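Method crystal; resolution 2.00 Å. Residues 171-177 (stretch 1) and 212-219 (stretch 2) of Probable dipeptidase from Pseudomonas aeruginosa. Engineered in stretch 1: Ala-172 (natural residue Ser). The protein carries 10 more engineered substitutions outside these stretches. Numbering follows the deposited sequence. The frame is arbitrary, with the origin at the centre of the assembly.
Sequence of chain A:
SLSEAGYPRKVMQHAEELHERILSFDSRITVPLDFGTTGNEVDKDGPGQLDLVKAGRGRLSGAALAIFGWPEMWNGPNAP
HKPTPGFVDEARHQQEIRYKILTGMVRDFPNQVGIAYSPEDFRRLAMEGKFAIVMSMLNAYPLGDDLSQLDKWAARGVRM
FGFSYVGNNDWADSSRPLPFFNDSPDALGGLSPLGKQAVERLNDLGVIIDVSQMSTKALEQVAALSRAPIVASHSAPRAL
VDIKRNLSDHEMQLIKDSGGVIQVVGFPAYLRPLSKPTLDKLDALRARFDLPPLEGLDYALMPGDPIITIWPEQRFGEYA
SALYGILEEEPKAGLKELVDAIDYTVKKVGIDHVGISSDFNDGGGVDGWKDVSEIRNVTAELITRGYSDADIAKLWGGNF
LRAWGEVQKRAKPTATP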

# COMPACT_ATOMS: atom_id res chain seq x y z
N TRP A 171 -11.70 1.53 -14.71
CA TRP A 171 -11.21 0.15 -14.84
C TRP A 171 -11.70 -0.79 -13.72
O TRP A 171 -11.93 -1.97 -13.95
N ALA A 172 -11.81 -0.25 -12.51
CA ALA A 172 -12.13 -1.07 -11.35
C ALA A 172 -12.86 -0.23 -10.30
O ALA A 172 -12.51 0.95 -10.10
N ASP A 173 -13.82 -0.84 -9.61
CA ASP A 173 -14.45 -0.24 -8.41
C ASP A 173 -13.49 -0.27 -7.21
O ASP A 173 -12.74 -1.23 -7.02
N SER A 174 -13.58 0.74 -6.36
CA SER A 174 -12.73 0.79 -5.19
C SER A 174 -13.48 0.19 -3.99
O SER A 174 -14.70 0.16 -3.96
N SER A 175 -12.74 -0.27 -2.99
CA SER A 175 -13.36 -0.63 -1.72
C SER A 175 -13.80 0.63 -0.95
O SER A 175 -14.58 0.56 0.00
N ARG A 176 -13.29 1.79 -1.38
CA ARG A 176 -13.59 3.06 -0.70
C ARG A 176 -14.05 4.08 -1.71
O ARG A 176 -13.28 4.98 -2.09
N PRO A 177 -15.31 3.92 -2.18
CA PRO A 177 -15.89 4.94 -3.06
C PRO A 177 -15.96 6.28 -2.31
O PRO A 177 -16.29 6.31 -1.10
N SER A 212 -4.72 -4.70 -3.49
CA SER A 212 -5.00 -3.81 -2.34
C SER A 212 -5.75 -2.58 -2.87
O SER A 212 -5.36 -2.07 -3.91
N GLN A 213 -6.82 -2.16 -2.17
CA GLN A 213 -7.64 -0.96 -2.47
C GLN A 213 -8.86 -1.24 -3.38
O GLN A 213 -9.81 -0.45 -3.43
N MET A 214 -8.82 -2.35 -4.12
CA MET A 214 -9.86 -2.76 -5.05
C MET A 214 -11.09 -3.28 -4.28
O MET A 214 -10.94 -3.91 -3.24
N SER A 215 -12.29 -3.05 -4.80
CA SER A 215 -13.52 -3.63 -4.24
C SER A 215 -13.43 -5.17 -4.22
O SER A 215 -12.59 -5.79 -4.92
N THR A 216 -14.28 -5.79 -3.41
CA THR A 216 -14.34 -7.26 -3.32
C THR A 216 -14.68 -7.94 -4.63
O THR A 216 -14.03 -8.93 -5.00
N LYS A 217 -15.68 -7.42 -5.33
CA LYS A 217 -16.03 -7.98 -6.64
C LYS A 217 -14.93 -7.86 -7.68
O LYS A 217 -14.80 -8.75 -8.52
N ALA A 218 -14.16 -6.78 -7.63
CA ALA A 218 -13.11 -6.57 -8.61
C ALA A 218 -11.97 -7.53 -8.32
O ALA A 218 -11.41 -8.12 -9.25
N LEU A 219 -11.66 -7.69 -7.04
CA LEU A 219 -10.71 -8.70 -6.59
C LEU A 219 -11.13 -10.06 -7.11
O LEU A 219 -10.29 -10.79 -7.63

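The two stretches meet through a short backbone pairing, and the side chains arrange themselves around it. Ser-174 and Met-214 form a single beta bridge, with their CA atoms 4.6 Å apart. Two nearly linear hydrogen bonds hold it: Ser-215 N donates to Asp-173 O at 2.9 Å (N-H...acceptor angle 171°), and Ser-175 N donates to Gln-213 O at 3.0 Å (176°). The contact buries 365 Å² summed over both sides.

Apolar packing is sparse: one pair of side chains makes it. The CA-to-CB bonds of Ala-172, an engineered residue that is Ser in the natural sequence, and of Ala-218 point toward the other stretch. Ala-172 CB lies 4.1 Å from Met-214 CE, the apolar side-chain contact between the stretches. Met-214 starts out away from stretch 1, but its m, t, p rotamer (chi1 -72°, chi2 -178°, chi3 78°) carries the terminal methyl back to this alanine. The methyl of Ala-218 instead faces backbone, with its CB 4.2 Å from Asp-173 O.

The direct polar side-chain link is between Arg-176 and Gln-213. Both begin sideways, yet their ends approach: Arg-176 NH1 donates to Gln-213 OE1 at 2.7 Å with an angle of 151°, and the acceptor sits at the edge of the guanidinium, near its plane, where the N-H groups point. Arg-176 reaches it with chi1 m, chi2 t and chi3 m; Gln-213 has chi1 m and a chi2 of -98°, between wells. OE1, a carbonyl oxygen, can only accept here, and the 151° angle and in-plane approach are consistent with that bond; Gln-213 NE2, itself a donor, lies 3.4 Å from Arg-176 NH1 and is not bonded to it.

The serines serve local geometry as well as the contact. Ser-174 points away overall, with chi1 t (171°), and its OG accepts from Arg-176 N at 2.9 Å (163°), bracing the backbone just before the arginine side chain departs. Ser-215, with chi1 p (81°), is the N-cap of the helix beginning at Thr-216: its OG accepts from Ala-218 N at 3.3 Å (151°), satisfying an amide in the first turn. Its CB also packs 3.5 Å from Ser-174 O, so the capping residue remains part of the interface.

Waters extend these polar contacts. Water 1 joins Asp-173 (chi1 m) to the cap, donating to Asp-173 OD2 at 2.7 Å and accepting from Ser-215 OG at 2.6 Å; the hydroxyl can thus accept from the helix amide while donating to solvent. Water 2 has four partners: it accepts from Ser-175 OG at 3.1 Å and Arg-176 NE at 2.9 Å, and donates to Ser-174 OG at 3.2 Å and Gln-213 OE1 at 2.8 Å. It therefore backs up the direct arginine-glutamine bond by a second route. Water 3 donates to Ser-175 OG at 2.8 Å and to Met-214 O at 2.9 Å, so Ser-175, sideways with chi1 p (64°), contacts two bridging waters through one hydroxyl.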

# COMPACT_ATOMS: atom_id res chain seq x y z
CB TRP A 171 -9.67 0.17 -14.82
CG TRP A 171 -9.03 0.71 -16.07
CD1 TRP A 171 -9.60 1.58 -16.99
CD2 TRP A 171 -7.72 0.40 -16.58
NE1 TRP A 171 -8.69 1.84 -18.01
CE2 TRP A 171 -7.54 1.14 -17.78
CE3 TRP A 171 -6.68 -0.41 -16.13
CZ2 TRP A 171 -6.35 1.08 -18.53
CZ3 TRP A 171 -5.49 -0.46 -16.87
CH2 TRP A 171 -5.34 0.27 -18.06
CB ALA A 172 -10.83 -1.60 -10.74
CB ASP A 173 -15.73 -0.97 -7.99
CG ASP A 173 -16.83 -0.95 -9.06
OD1 ASP A 173 -16.89 -0.02 -9.90
OD2 ASP A 173 -17.67 -1.89 -9.04
CB SER A 174 -12.30 2.23 -4.92
OG SER A 174 -11.63 2.35 -3.67
CB SER A 175 -12.39 -1.48 -0.88
OG SER A 175 -11.20 -0.76 -0.50
CB ARG A 176 -12.35 3.57 0.04
CG ARG A 176 -12.07 2.79 1.34
CD ARG A 176 -10.90 3.41 2.08
NE ARG A 176 -9.62 3.16 1.39
CZ ARG A 176 -8.43 3.54 1.86
NH1 ARG A 176 -7.32 3.26 1.16
NH2 ARG A 176 -8.35 4.19 3.02
CB PRO A 177 -17.32 4.40 -3.39
CG PRO A 177 -17.58 3.26 -2.48
CD PRO A 177 -16.25 2.82 -1.86
CB SER A 212 -3.71 -3.39 -1.63
OG SER A 212 -3.20 -4.46 -0.84
CB GLN A 213 -6.80 0.19 -3.06
CG GLN A 213 -5.53 0.67 -2.24
CD GLN A 213 -5.74 1.89 -1.37
OE1 GLN A 213 -6.83 2.46 -1.32
NE2 GLN A 213 -4.65 2.32 -0.66
CB MET A 214 -9.32 -3.90 -5.94
CG MET A 214 -8.26 -3.43 -6.99
SD MET A 214 -7.60 -4.71 -8.12
CE MET A 214 -8.91 -4.90 -9.30
CB SER A 215 -14.74 -3.16 -5.05
OG SER A 215 -14.88 -3.94 -6.21
CB THR A 216 -15.28 -7.72 -2.21
OG1 THR A 216 -14.71 -7.30 -0.96
CG2 THR A 216 -15.42 -9.28 -2.20
CB LYS A 217 -17.31 -7.33 -7.18
CG LYS A 217 -18.57 -7.83 -6.49
CD LYS A 217 -19.75 -6.92 -6.86
CE LYS A 217 -20.96 -7.19 -5.94
NZ LYS A 217 -21.37 -8.63 -6.00
CB ALA A 218 -12.63 -5.16 -8.57
CB LEU A 219 -10.66 -8.76 -5.06
CG LEU A 219 -9.53 -9.59 -4.43
CD1 LEU A 219 -9.09 -9.01 -3.08
CD2 LEU A 219 -9.87 -11.09 -4.32
O HOH W 1 -17.34 -3.75 -7.08
O HOH W 2 -9.60 1.83 -1.20
O HOH W 3 -9.56 -3.03 -0.85